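Local coordinates for mucin-like protocadherin (Homo sapiens, PDB 6OAE), which probably forms calcium-dependent adhesive complexes with CDHR2 on adjacent microvilli, this piece being its first two extracellular cadherin repeats, at residues D92-A97 against D129-D134; K105-E110 against L199-V204; L136-Q141 against N157-R162; L179-T184 against H193-T198. All coordinates share one frame; numbering follows the deposited sequence.

Interaction 1: D92-A97 against D129-D134; sequences DVNDNA and DRDKDD. With CA (calcium ion), chain E; CA (calcium ion), chain C; CA (calcium ion), chain D.
This contact forms much of the three-calcium site at the linker between two cadherin repeats. It carries the family's DXNDN linker and DXD signatures. Asp-131 is the central ligand. Its CG sits anti to the carbonyl carbon (chi1 -59°), which sets the carboxylate between two ions. Asp-131 OD1 binds the chain C calcium at 2.3 Å, and OD2 binds the chain E calcium at 2.4 Å. Asn-96 grips both oxygens of this carboxylate. Asn-96 N gives a 3.0 Å hydrogen bond to the syn lone pair of Asp-131 OD2. Asn-96 ND2 donates to Asp-131 OD1 at 3.1 Å, nearly straight but from above the carboxylate plane. Asn-96 O also binds the chain E ion. An alanine here would probably leave Asp-131 less firmly oriented, since the ND2 bond to OD1 is lost. Asp-129 binds the chain E ion with both oxygens, and Asn-94 OD1 and Asp-134 OD2 add one each. Asp-129 OD1 also accepts from Asp-131 N in an Asx turn. Asp-95 links the other pair, with OD1 on the chain C ion and OD2 on the chain D ion; Asn-18 is another polar partner. Water 1 bridges Asp-92 OD2 and Asp-134 OD1. Glu-17, Asp-61 and Glu-63 from the first repeat and Asp-183 from the second complete the sites. Residues 92-97 join strand 79-91 to strand 104-110, while 129-134 lie between helix 122-125 and strand 137-142.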
loop_
_atom_site.group_PDB
_atom_site.type_symbol
_atom_site.label_atom_id
_atom_site.label_comp_id
_atom_site.label_asym_id
_atom_site.label_seq_id
_atom_site.Cartn_x
_atom_site.Cartn_y
_atom_site.Cartn_z
ATOM N N ASP A 92 -4.919 -6.691 3.640
ATOM C CA ASP A 92 -4.386 -5.752 2.631
ATOM C C ASP A 92 -4.428 -6.414 1.253
ATOM O O ASP A 92 -4.115 -7.642 1.124
ATOM C CB ASP A 92 -2.975 -5.279 2.985
ATOM C CG ASP A 92 -2.440 -4.290 1.965
ATOM O OD1 ASP A 92 -3.245 -3.408 1.497
ATOM O OD2 ASP A 92 -1.242 -4.428 1.601
ATOM N N VAL A 93 -4.819 -5.627 0.266
ATOM C CA VAL A 93 -4.806 -5.952 -1.182
ATOM C C VAL A 93 -3.857 -4.939 -1.839
ATOM O O VAL A 93 -3.760 -3.782 -1.338
ATOM C CB VAL A 93 -6.238 -5.896 -1.749
ATOM C CG1 VAL A 93 -6.276 -5.847 -3.277
ATOM C CG2 VAL A 93 -7.086 -7.059 -1.222
ATOM N N ASN A 94 -3.168 -5.344 -2.898
ATOM C CA ASN A 94 -2.343 -4.416 -3.713
ATOM C C ASN A 94 -3.318 -3.595 -4.560
ATOM O O ASN A 94 -3.566 -3.970 -5.726
ATOM C CB ASN A 94 -1.279 -5.184 -4.521
ATOM C CG ASN A 94 -0.417 -4.254 -5.346
ATOM O OD1 ASN A 94 -0.490 -3.045 -5.163
ATOM N ND2 ASN A 94 0.383 -4.805 -6.252
ATOM N N ASP A 95 -3.884 -2.524 -3.993
ATOM C CA ASP A 95 -4.963 -1.727 -4.634
ATOM C C ASP A 95 -4.504 -0.285 -4.927
ATOM O O ASP A 95 -5.351 0.514 -5.396
ATOM C CB ASP A 95 -6.255 -1.769 -3.796
ATOM C CG ASP A 95 -6.186 -1.180 -2.400
ATOM O OD1 ASP A 95 -5.084 -1.124 -1.826
ATOM O OD2 ASP A 95 -7.275 -0.778 -1.859
ATOM N N ASN A 96 -3.227 0.037 -4.687
ATOM C CA ASN A 96 -2.629 1.374 -4.915
ATOM C C ASN A 96 -1.430 1.226 -5.851
ATOM O O ASN A 96 -0.693 0.221 -5.744
ATOM C CB ASN A 96 -2.246 2.047 -3.593
ATOM C CG ASN A 96 -3.470 2.427 -2.783
ATOM O OD1 ASN A 96 -4.062 3.478 -3.001
ATOM N ND2 ASN A 96 -3.857 1.583 -1.852
ATOM N N ALA A 97 -1.262 2.185 -6.762
ATOM C CA ALA A 97 -0.134 2.219 -7.722
ATOM C C ALA A 97 0.983 3.059 -7.109
ATOM O O ALA A 97 0.724 4.019 -6.372
ATOM C CB ALA A 97 -0.584 2.759 -9.060
ATOM N N ASP A 129 3.990 4.413 -2.526
ATOM C CA ASP A 129 2.836 3.515 -2.762
ATOM C C ASP A 129 2.030 3.478 -1.464
ATOM O O ASP A 129 2.618 3.113 -0.416
ATOM C CB ASP A 129 3.373 2.161 -3.217
ATOM C CG ASP A 129 2.321 1.196 -3.674
ATOM O OD1 ASP A 129 1.227 1.165 -3.048
ATOM O OD2 ASP A 129 2.596 0.469 -4.637
ATOM N N ARG A 130 0.740 3.834 -1.526
ATOM C CA ARG A 130 -0.151 3.887 -0.326
ATOM C C ARG A 130 -0.383 2.477 0.245
ATOM O O ARG A 130 -0.901 2.392 1.362
ATOM C CB ARG A 130 -1.444 4.647 -0.642
ATOM C CG ARG A 130 -1.232 6.136 -0.911
ATOM C CD ARG A 130 -2.531 6.894 -1.147
ATOM N NE ARG A 130 -2.306 8.324 -1.345
ATOM C CZ ARG A 130 -1.977 9.176 -0.381
ATOM N NH1 ARG A 130 -1.773 10.453 -0.672
ATOM N NH2 ARG A 130 -1.855 8.762 0.877
ATOM N N ASP A 131 -0.020 1.406 -0.462
ATOM C CA ASP A 131 0.142 0.065 0.151
ATOM C C ASP A 131 1.466 0.114 0.914
ATOM O O ASP A 131 2.523 -0.161 0.307
ATOM C CB ASP A 131 0.112 -1.046 -0.898
ATOM C CG ASP A 131 -1.166 -1.064 -1.697
ATOM O OD1 ASP A 131 -2.238 -0.999 -1.058
ATOM O OD2 ASP A 131 -1.094 -1.133 -2.941
ATOM N N LYS A 132 1.418 0.476 2.186
ATOM C CA LYS A 132 2.630 0.762 3.002
ATOM C C LYS A 132 3.596 -0.436 3.004
ATOM O O LYS A 132 4.788 -0.206 3.162
ATOM C CB LYS A 132 2.243 1.072 4.446
ATOM C CG LYS A 132 1.547 2.402 4.687
ATOM C CD LYS A 132 1.657 2.861 6.153
ATOM C CE LYS A 132 0.627 2.260 7.100
ATOM N NZ LYS A 132 0.552 0.770 7.068
ATOM N N ASP A 133 3.092 -1.663 2.862
ATOM C CA ASP A 133 3.898 -2.907 2.967
ATOM C C ASP A 133 4.545 -3.267 1.625
ATOM O O ASP A 133 5.385 -4.158 1.636
ATOM C CB ASP A 133 3.035 -4.053 3.508
ATOM C CG ASP A 133 2.492 -3.758 4.904
ATOM O OD1 ASP A 133 3.312 -3.604 5.820
ATOM O OD2 ASP A 133 1.241 -3.659 5.057
ATOM N N ASP A 134 4.176 -2.612 0.518
ATOM C CA ASP A 134 4.686 -2.957 -0.837
ATOM C C ASP A 134 6.168 -2.566 -0.919
ATOM O O ASP A 134 6.487 -1.404 -0.607
ATOM C CB ASP A 134 3.875 -2.289 -1.952
ATOM C CG ASP A 134 2.559 -2.976 -2.268
ATOM O OD1 ASP A 134 2.227 -3.984 -1.581
ATOM O OD2 ASP A 134 1.889 -2.525 -3.220
HETATM CA CA CA E . 0.714 -1.111 -4.531
HETATM CA CA CA C . -4.022 -1.896 0.055
HETATM CA CA CA D . -7.372 0.328 0.060
HETATM O O HOH W 1 -0.362 -4.528 -0.971
HETATM O O HOH W 2 0.276 -2.445 2.997
HETATM O O HOH W 3 -0.264 5.071 -4.140
HETATM O O HOH W 4 -9.669 0.700 -0.558
#

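Interaction 2: K105-E110 against L199-V204; sequences KEIRVE and LVLNVV
Strands 105-110 and 199-204 run parallel, in register from Lys-105 beside Leu-199 to Glu-110 beside Val-204. Five backbone hydrogen bonds join them. The straightest is Asn-202 N to Ile-107 O, 2.9 Å at 174°. At the far end, Val-204 N meets Val-109 O from above the carbonyl plane. The strand axes are 32° apart. The tight part is the face with Ile-107, Val-109, Leu-199, Leu-201 and Val-203. Leu-201 swings CD1 across to Val-109 CG2, 3.5 Å away, and the two side chains cross obliquely. Leu-201 CD1 also lies 4.2 Å from Ile-107 CB. Val-109 and Ile-107 also lean on Val-119 and Ile-120 of strand 118-120. The other face is looser and more open to solvent. There Glu-106 and Val-200 lie side by side, with Glu-106 CG 3.8 Å from Val-200 CB. The carboxylate end of Glu-106 also lies alongside Val-200 CG1. Val-204 straddles two neighbours. Val-204 CG1 touches Arg-108 CB at 3.9 Å. Val-204 CG2, in the crowded position between backbone N and carbonyl carbon, presses on Glu-110 CA at 3.6 Å and on Glu-110 CG. An alanine here would probably leave the stems of Arg-108 and Glu-110 less covered, because both methyl contacts would be lost. Strand 104-110 is an outer strand of its four-stranded sheet. Its parallel pairing with the last strand, 194-204, in an otherwise antiparallel sheet is characteristic of the Greek-key beta sandwich of a cadherin repeat.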
loop_
_atom_site.group_PDB
_atom_site.type_symbol
_atom_site.label_atom_id
_atom_site.label_comp_id
_atom_site.label_asym_id
_atom_site.label_seq_id
_atom_site.Cartn_x
_atom_site.Cartn_y
_atom_site.Cartn_z
ATOM N N LYS A 105 12.689 15.065 -15.161
ATOM C CA LYS A 105 13.566 15.767 -14.196
ATOM C C LYS A 105 14.996 15.797 -14.749
ATOM O O LYS A 105 15.420 14.750 -15.292
ATOM C CB LYS A 105 13.501 14.985 -12.882
ATOM C CG LYS A 105 14.227 15.585 -11.699
ATOM C CD LYS A 105 14.682 14.551 -10.674
ATOM C CE LYS A 105 13.574 14.014 -9.800
ATOM N NZ LYS A 105 13.597 14.570 -8.423
ATOM N N GLU A 106 15.703 16.926 -14.587
ATOM C CA GLU A 106 17.104 17.095 -15.053
ATOM C C GLU A 106 18.046 17.212 -13.845
ATOM O O GLU A 106 17.659 17.836 -12.851
ATOM C CB GLU A 106 17.174 18.304 -15.990
ATOM C CG GLU A 106 16.071 18.284 -17.039
ATOM C CD GLU A 106 16.388 18.994 -18.340
ATOM O OE1 GLU A 106 17.404 19.726 -18.380
ATOM O OE2 GLU A 106 15.619 18.811 -19.315
ATOM N N ILE A 107 19.235 16.614 -13.953
ATOM C CA ILE A 107 20.323 16.726 -12.942
ATOM C C ILE A 107 21.592 17.128 -13.699
ATOM O O ILE A 107 21.907 16.461 -14.697
ATOM C CB ILE A 107 20.541 15.415 -12.157
ATOM C CG1 ILE A 107 19.329 15.028 -11.290
ATOM C CG2 ILE A 107 21.817 15.524 -11.314
ATOM C CD1 ILE A 107 18.137 14.468 -12.045
ATOM N N ARG A 108 22.297 18.147 -13.227
ATOM C CA ARG A 108 23.603 18.544 -13.797
ATOM C C ARG A 108 24.705 17.831 -13.005
ATOM O O ARG A 108 24.639 17.793 -11.753
ATOM C CB ARG A 108 23.655 20.069 -13.896
ATOM C CG ARG A 108 22.800 20.538 -15.065
ATOM C CD ARG A 108 22.390 21.969 -15.049
ATOM N NE ARG A 108 21.663 22.335 -13.859
ATOM C CZ ARG A 108 20.406 21.996 -13.565
ATOM N NH1 ARG A 108 19.675 21.241 -14.379
ATOM N NH2 ARG A 108 19.880 22.432 -12.433
ATOM N N VAL A 109 25.678 17.267 -13.713
ATOM C CA VAL A 109 26.779 16.465 -13.111
ATOM C C VAL A 109 28.093 16.986 -13.672
ATOM O O VAL A 109 28.234 17.041 -14.917
ATOM C CB VAL A 109 26.630 14.963 -13.407
ATOM C CG1 VAL A 109 27.423 14.131 -12.411
ATOM C CG2 VAL A 109 25.183 14.514 -13.426
ATOM N N GLU A 110 29.030 17.337 -12.803
ATOM C CA GLU A 110 30.356 17.831 -13.256
ATOM C C GLU A 110 31.077 16.704 -13.988
ATOM O O GLU A 110 31.010 15.549 -13.547
ATOM C CB GLU A 110 31.149 18.386 -12.090
ATOM C CG GLU A 110 30.626 19.720 -11.642
ATOM C CD GLU A 110 31.479 20.330 -10.549
ATOM O OE1 GLU A 110 32.714 20.430 -10.757
ATOM O OE2 GLU A 110 30.920 20.678 -9.499
ATOM N N LEU A 199 14.611 10.742 -16.569
ATOM C CA LEU A 199 15.776 11.358 -15.903
ATOM C C LEU A 199 16.684 11.874 -17.002
ATOM O O LEU A 199 17.014 11.095 -17.901
ATOM C CB LEU A 199 16.561 10.350 -15.063
ATOM C CG LEU A 199 15.847 9.769 -13.854
ATOM C CD1 LEU A 199 16.750 8.750 -13.188
ATOM C CD2 LEU A 199 15.462 10.871 -12.889
ATOM N N VAL A 200 17.070 13.127 -16.906
ATOM C CA VAL A 200 18.006 13.769 -17.863
ATOM C C VAL A 200 19.270 14.106 -17.072
ATOM O O VAL A 200 19.176 14.913 -16.120
ATOM C CB VAL A 200 17.360 14.996 -18.511
ATOM C CG1 VAL A 200 18.339 15.716 -19.405
ATOM C CG2 VAL A 200 16.102 14.616 -19.286
ATOM N N LEU A 201 20.395 13.506 -17.447
ATOM C CA LEU A 201 21.725 13.778 -16.858
ATOM C C LEU A 201 22.464 14.687 -17.845
ATOM O O LEU A 201 22.707 14.220 -19.009
ATOM C CB LEU A 201 22.462 12.457 -16.641
ATOM C CG LEU A 201 22.046 11.632 -15.414
ATOM C CD1 LEU A 201 22.523 12.280 -14.145
ATOM C CD2 LEU A 201 20.551 11.412 -15.333
ATOM N N ASN A 202 22.762 15.910 -17.418
ATOM C CA ASN A 202 23.456 16.934 -18.237
ATOM C C ASN A 202 24.866 17.130 -17.675
ATOM O O ASN A 202 24.983 17.576 -16.508
ATOM C CB ASN A 202 22.667 18.238 -18.281
ATOM C CG ASN A 202 23.245 19.213 -19.279
ATOM O OD1 ASN A 202 23.671 18.810 -20.361
ATOM N ND2 ASN A 202 23.259 20.491 -18.926
ATOM N N VAL A 203 25.884 16.794 -18.464
ATOM C CA VAL A 203 27.304 16.883 -18.048
ATOM C C VAL A 203 27.691 18.350 -18.177
ATOM O O VAL A 203 27.434 18.918 -19.229
ATOM C CB VAL A 203 28.219 15.973 -18.886
ATOM C CG1 VAL A 203 29.674 16.083 -18.464
ATOM C CG2 VAL A 203 27.770 14.530 -18.829
ATOM N N VAL A 204 28.264 18.933 -17.133
ATOM C CA VAL A 204 28.757 20.331 -17.191
ATOM C C VAL A 204 30.266 20.222 -17.360
ATOM O O VAL A 204 30.910 19.358 -16.770
ATOM C CB VAL A 204 28.297 21.187 -15.996
ATOM C CG1 VAL A 204 26.776 21.229 -15.926
ATOM C CG2 VAL A 204 28.864 20.737 -14.678
#

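Interaction 3: L136-Q141 against N157-R162; sequences LFYTLQ and NRPALR
The two segments run in roughly the same direction, 34° apart end to end, but belong to different sheets. The nearest CA atoms are those of Phe-137 and Asn-157, 5.2 Å apart. Pro-159 is the centre of an inverse gamma turn, closed by Ala-160 N bonding to Arg-158 O. Asn-157 makes the polar link. Asn-157 ND2 donates to Leu-136 O at 3.0 Å, in its own amide plane but above the carbonyl plane. Asn-157 ND2 also hangs over the centre of one face of the Phe-137 ring, 3.4 Å above its plane. Ring and amide planes are nearly perpendicular, 82° apart. The next contact is a CH-pi interaction. Pro-159 CG sits 3.6 Å from the centroid of the Tyr-138 ring, almost on the ring normal. The CB and CD atoms of Pro-159 also lie against this ring. Tyr-138 OH is tied to Ala-127 N, which helps fix the ring. Farther along, Leu-140 CD2 meets Leu-161 CD1 at 3.6 Å, the side chains crossing at about a right angle. Strand 137-142 borders strand 174-182, where Val-181 packs on Tyr-138. Strand 158-163 lies between strands 118-120 and 151-155, so the contact joins the two sheets of the repeat.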
loop_
_atom_site.group_PDB
_atom_site.type_symbol
_atom_site.label_atom_id
_atom_site.label_comp_id
_atom_site.label_asym_id
_atom_site.label_seq_id
_atom_site.Cartn_x
_atom_site.Cartn_y
_atom_site.Cartn_z
ATOM N N LEU A 136 9.114 -1.679 -3.393
ATOM C CA LEU A 136 9.121 -1.127 -4.770
ATOM C C LEU A 136 10.420 -1.551 -5.476
ATOM O O LEU A 136 11.469 -1.566 -4.843
ATOM C CB LEU A 136 8.944 0.394 -4.704
ATOM C CG LEU A 136 7.644 0.850 -4.037
ATOM C CD1 LEU A 136 7.453 2.342 -4.207
ATOM C CD2 LEU A 136 6.439 0.085 -4.570
ATOM N N PHE A 137 10.286 -1.890 -6.746
ATOM C CA PHE A 137 11.317 -2.455 -7.640
ATOM C C PHE A 137 11.533 -1.451 -8.765
ATOM O O PHE A 137 10.577 -1.163 -9.501
ATOM C CB PHE A 137 10.871 -3.812 -8.163
ATOM C CG PHE A 137 10.891 -4.874 -7.100
ATOM C CD1 PHE A 137 9.877 -4.952 -6.146
ATOM C CD2 PHE A 137 11.939 -5.790 -7.040
ATOM C CE1 PHE A 137 9.923 -5.923 -5.154
ATOM C CE2 PHE A 137 11.972 -6.765 -6.050
ATOM C CZ PHE A 137 10.960 -6.835 -5.117
ATOM N N TYR A 138 12.761 -0.954 -8.878
ATOM C CA TYR A 138 13.146 0.133 -9.801
ATOM C C TYR A 138 14.050 -0.400 -10.894
ATOM O O TYR A 138 14.984 -1.192 -10.605
ATOM C CB TYR A 138 13.870 1.226 -9.039
ATOM C CG TYR A 138 13.045 1.898 -7.986
ATOM C CD1 TYR A 138 12.974 1.387 -6.695
ATOM C CD2 TYR A 138 12.335 3.057 -8.274
ATOM C CE1 TYR A 138 12.216 2.019 -5.719
ATOM C CE2 TYR A 138 11.588 3.702 -7.303
ATOM C CZ TYR A 138 11.527 3.182 -6.023
ATOM O OH TYR A 138 10.778 3.800 -5.055
ATOM N N THR A 139 13.785 0.053 -12.108
ATOM C CA THR A 139 14.520 -0.313 -13.331
ATOM C C THR A 139 14.923 0.957 -14.053
ATOM O O THR A 139 14.074 1.854 -14.155
ATOM C CB THR A 139 13.666 -1.201 -14.239
ATOM O OG1 THR A 139 13.296 -2.316 -13.428
ATOM C CG2 THR A 139 14.434 -1.666 -15.453
ATOM N N LEU A 140 16.163 1.011 -14.549
ATOM C CA LEU A 140 16.677 2.136 -15.362
ATOM C C LEU A 140 16.859 1.626 -16.796
ATOM O O LEU A 140 17.566 0.580 -16.976
ATOM C CB LEU A 140 17.989 2.615 -14.757
ATOM C CG LEU A 140 18.472 3.966 -15.267
ATOM C CD1 LEU A 140 17.635 5.094 -14.682
ATOM C CD2 LEU A 140 19.948 4.150 -14.938
ATOM N N GLN A 141 16.228 2.288 -17.763
ATOM C CA GLN A 141 16.311 1.920 -19.204
ATOM C C GLN A 141 16.860 3.117 -19.984
ATOM O O GLN A 141 16.251 4.182 -19.914
ATOM C CB GLN A 141 14.936 1.500 -19.703
ATOM C CG GLN A 141 14.927 1.066 -21.161
ATOM C CD GLN A 141 13.567 0.629 -21.646
ATOM O OE1 GLN A 141 13.285 0.672 -22.847
ATOM N NE2 GLN A 141 12.710 0.205 -20.719
ATOM N N ASN A 157 15.941 -2.289 -5.324
ATOM C CA ASN A 157 15.147 -1.731 -4.192
ATOM C C ASN A 157 15.772 -0.457 -3.582
ATOM O O ASN A 157 15.135 0.103 -2.713
ATOM C CB ASN A 157 14.926 -2.779 -3.114
ATOM C CG ASN A 157 14.347 -4.057 -3.684
ATOM O OD1 ASN A 157 14.931 -5.125 -3.495
ATOM N ND2 ASN A 157 13.221 -3.958 -4.389
ATOM N N ARG A 158 16.956 -0.042 -4.049
ATOM C CA ARG A 158 17.680 1.181 -3.597
ATOM C C ARG A 158 17.963 2.047 -4.819
ATOM O O ARG A 158 19.048 1.960 -5.390
ATOM C CB ARG A 158 19.001 0.822 -2.911
ATOM C CG ARG A 158 18.926 -0.367 -1.966
ATOM C CD ARG A 158 18.371 -0.029 -0.602
ATOM N NE ARG A 158 19.215 0.885 0.147
ATOM C CZ ARG A 158 19.292 0.906 1.472
ATOM N NH1 ARG A 158 18.582 0.050 2.184
ATOM N NH2 ARG A 158 20.084 1.774 2.074
ATOM N N PRO A 159 17.006 2.887 -5.273
ATOM C CA PRO A 159 17.208 3.704 -6.469
ATOM C C PRO A 159 18.091 4.952 -6.285
ATOM O O PRO A 159 17.638 6.049 -6.552
ATOM C CB PRO A 159 15.753 4.068 -6.827
ATOM C CG PRO A 159 15.097 4.234 -5.496
ATOM C CD PRO A 159 15.651 3.059 -4.717
ATOM N N ALA A 160 19.333 4.759 -5.860
ATOM C CA ALA A 160 20.379 5.795 -5.919
ATOM C C ALA A 160 21.045 5.618 -7.273
ATOM O O ALA A 160 21.248 4.451 -7.660
ATOM C CB ALA A 160 21.366 5.655 -4.795
ATOM N N LEU A 161 21.355 6.706 -7.962
ATOM C CA LEU A 161 22.018 6.643 -9.282
ATOM C C LEU A 161 23.519 6.821 -9.049
ATOM O O LEU A 161 23.925 7.836 -8.441
ATOM C CB LEU A 161 21.454 7.702 -10.229
ATOM C CG LEU A 161 21.799 7.473 -11.698
ATOM C CD1 LEU A 161 21.126 6.226 -12.227
ATOM C CD2 LEU A 161 21.426 8.677 -12.549
ATOM N N ARG A 162 24.294 5.850 -9.499
ATOM C CA ARG A 162 25.758 5.797 -9.343
ATOM C C ARG A 162 26.427 6.092 -10.688
ATOM O O ARG A 162 25.943 5.590 -11.717
ATOM C CB ARG A 162 26.116 4.419 -8.781
ATOM C CG ARG A 162 27.610 4.123 -8.739
ATOM C CD ARG A 162 27.906 2.719 -8.233
ATOM N NE ARG A 162 27.256 1.780 -9.128
ATOM C CZ ARG A 162 26.660 0.656 -8.770
ATOM N NH1 ARG A 162 26.624 0.285 -7.507
ATOM N NH2 ARG A 162 26.066 -0.084 -9.684
#

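Interaction 4: L179-T184 against H193-T198; sequences LLVRDT and HTATAT. With CA (calcium ion), chain E.
Asp-183 and His-193 meet where the hairpin of strands 174-182 and 194-204 opens toward the calcium site. Asp-183 holds CG in the crowded position between backbone N and carbonyl carbon (chi1 56°), which turns its carboxylate to His-193. Asp-183 OD2 accepts a hydrogen bond from His-193 ND1 at 2.8 Å through its syn lone pair, in the ring plane. Carboxylate and ring planes are 73° apart. Asp-183 OD1 accepts one from His-193 N at 2.9 Å, from above the carboxylate plane. His-193 has CG beside its backbone N (chi1 -51°), which sets the ring on the side of its own N-H, so both can reach Asp-183. Leu-179 pairs with Ala-197 and Val-181 with Ala-195 as antiparallel hydrogen-bonded pairs. Val-181 CG1, in the crowded position, lies 3.7 Å from Ala-195 CB. Alongside on the other face, Leu-180 CD2 touches Thr-196 CG2 at 3.5 Å. The extended Arg-182 chain leads away, NH2 bonding to Pro-185 O. Asp-183 OD2 also binds the chain E calcium at 2.3 Å. His-193 therefore positions a metal ligand from the second shell. Donation from ND1 to a calcium-bound carboxylate is consistent with an ionised Asp-183, its negative charge probably stabilised by the ion and the N-H donors of His-193.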
loop_
_atom_site.group_PDB
_atom_site.type_symbol
_atom_site.label_atom_id
_atom_site.label_comp_id
_atom_site.label_asym_id
_atom_site.label_seq_id
_atom_site.Cartn_x
_atom_site.Cartn_y
_atom_site.Cartn_z
ATOM N N LEU A 179 12.989 5.801 -15.967
ATOM C CA LEU A 179 12.981 5.190 -14.626
ATOM C C LEU A 179 11.609 4.553 -14.438
ATOM O O LEU A 179 10.616 5.292 -14.501
ATOM C CB LEU A 179 13.259 6.263 -13.578
ATOM C CG LEU A 179 13.355 5.752 -12.143
ATOM C CD1 LEU A 179 14.482 4.747 -11.962
ATOM C CD2 LEU A 179 13.522 6.915 -11.209
ATOM N N LEU A 180 11.570 3.238 -14.249
ATOM C CA LEU A 180 10.318 2.480 -14.014
ATOM C C LEU A 180 10.280 2.062 -12.561
ATOM O O LEU A 180 11.336 1.732 -12.005
ATOM C CB LEU A 180 10.265 1.225 -14.883
ATOM C CG LEU A 180 10.583 1.419 -16.359
ATOM C CD1 LEU A 180 10.466 0.089 -17.091
ATOM C CD2 LEU A 180 9.667 2.450 -16.978
ATOM N N VAL A 181 9.094 2.032 -11.976
ATOM C CA VAL A 181 8.936 1.428 -10.636
ATOM C C VAL A 181 7.724 0.511 -10.720
ATOM O O VAL A 181 6.755 0.895 -11.402
ATOM C CB VAL A 181 8.810 2.489 -9.526
ATOM C CG1 VAL A 181 7.566 3.368 -9.685
ATOM C CG2 VAL A 181 8.857 1.843 -8.156
ATOM N N ARG A 182 7.792 -0.648 -10.077
ATOM C CA ARG A 182 6.623 -1.549 -9.926
ATOM C C ARG A 182 6.547 -1.940 -8.454
ATOM O O ARG A 182 7.592 -1.845 -7.751
ATOM C CB ARG A 182 6.695 -2.743 -10.890
ATOM C CG ARG A 182 7.880 -3.658 -10.665
ATOM C CD ARG A 182 7.872 -4.972 -11.438
ATOM N NE ARG A 182 9.014 -5.770 -10.993
ATOM C CZ ARG A 182 10.266 -5.688 -11.465
ATOM N NH1 ARG A 182 10.593 -4.852 -12.441
ATOM N NH2 ARG A 182 11.202 -6.468 -10.958
ATOM N N ASP A 183 5.366 -2.378 -8.005
ATOM C CA ASP A 183 5.117 -2.722 -6.579
ATOM C C ASP A 183 5.113 -4.247 -6.383
ATOM O O ASP A 183 4.605 -4.686 -5.365
ATOM C CB ASP A 183 3.831 -2.063 -6.095
ATOM C CG ASP A 183 2.585 -2.385 -6.902
ATOM O OD1 ASP A 183 2.651 -3.243 -7.834
ATOM O OD2 ASP A 183 1.561 -1.746 -6.602
ATOM N N THR A 184 5.652 -5.014 -7.335
ATOM C CA THR A 184 5.778 -6.490 -7.260
ATOM C C THR A 184 7.166 -6.904 -7.733
ATOM O O THR A 184 7.745 -6.269 -8.611
ATOM C CB THR A 184 4.690 -7.186 -8.086
ATOM O OG1 THR A 184 4.853 -6.842 -9.471
ATOM C CG2 THR A 184 3.307 -6.839 -7.584
ATOM N N HIS A 193 1.352 -2.798 -10.409
ATOM C CA HIS A 193 1.198 -1.409 -10.890
ATOM C C HIS A 193 2.574 -0.855 -11.205
ATOM O O HIS A 193 3.489 -1.111 -10.412
ATOM C CB HIS A 193 0.499 -0.552 -9.854
ATOM C CG HIS A 193 -0.765 -1.155 -9.352
ATOM N ND1 HIS A 193 -0.820 -1.769 -8.129
ATOM C CD2 HIS A 193 -1.999 -1.257 -9.910
ATOM C CE1 HIS A 193 -2.051 -2.218 -7.931
ATOM N NE2 HIS A 193 -2.795 -1.919 -9.019
ATOM N N THR A 194 2.674 -0.105 -12.296
ATOM C CA THR A 194 3.944 0.476 -12.784
ATOM C C THR A 194 3.741 1.980 -12.924
ATOM O O THR A 194 2.641 2.391 -13.332
ATOM C CB THR A 194 4.398 -0.174 -14.097
ATOM O OG1 THR A 194 4.642 -1.555 -13.836
ATOM C CG2 THR A 194 5.676 0.417 -14.655
ATOM N N ALA A 195 4.770 2.751 -12.582
ATOM C CA ALA A 195 4.881 4.193 -12.837
ATOM C C ALA A 195 6.204 4.412 -13.580
ATOM O O ALA A 195 7.142 3.577 -13.431
ATOM C CB ALA A 195 4.806 4.961 -11.552
ATOM N N THR A 196 6.254 5.463 -14.393
ATOM C CA THR A 196 7.410 5.781 -15.255
ATOM C C THR A 196 7.717 7.264 -15.075
ATOM O O THR A 196 6.794 8.041 -14.800
ATOM C CB THR A 196 7.154 5.413 -16.724
ATOM O OG1 THR A 196 6.285 6.385 -17.280
ATOM C CG2 THR A 196 6.537 4.054 -16.928
ATOM N N ALA A 197 8.985 7.612 -15.172
ATOM C CA ALA A 197 9.469 9.003 -15.144
ATOM C C ALA A 197 10.709 9.058 -16.035
ATOM O O ALA A 197 11.257 7.982 -16.343
ATOM C CB ALA A 197 9.744 9.432 -13.739
ATOM N N THR A 198 11.094 10.254 -16.467
ATOM C CA THR A 198 12.289 10.491 -17.317
ATOM C C THR A 198 13.352 11.174 -16.441
ATOM O O THR A 198 12.998 12.055 -15.615
ATOM C CB THR A 198 11.893 11.229 -18.608
ATOM O OG1 THR A 198 11.113 10.360 -19.443
ATOM C CG2 THR A 198 13.083 11.675 -19.423
HETATM CA CA CA E . 0.714 -1.111 -4.531
#

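How the interactions relate
Interaction 1 lies at the junction of the two repeats, near the centre of the chain; the others lie in the second repeat. Interactions 1 and 4 share the chain E calcium, with centres about 14 Å apart. Interactions 2 and 4 both use strand 194-204, and strands 174-182 and 137-142 carry the same sheet on to interaction 3. The centres of interactions 3 and 4 are about 10 Å apart. Along the chain, interaction 1 crosses interaction 2, whose strands enclose 3 and then 4. Interaction 2 is farthest from the junction, about 32 Å from interaction 1 between centres. The calcium site is joined to the second repeat's sandwich through the sheet of strand 194-204, and interaction 1 also touches interaction 3.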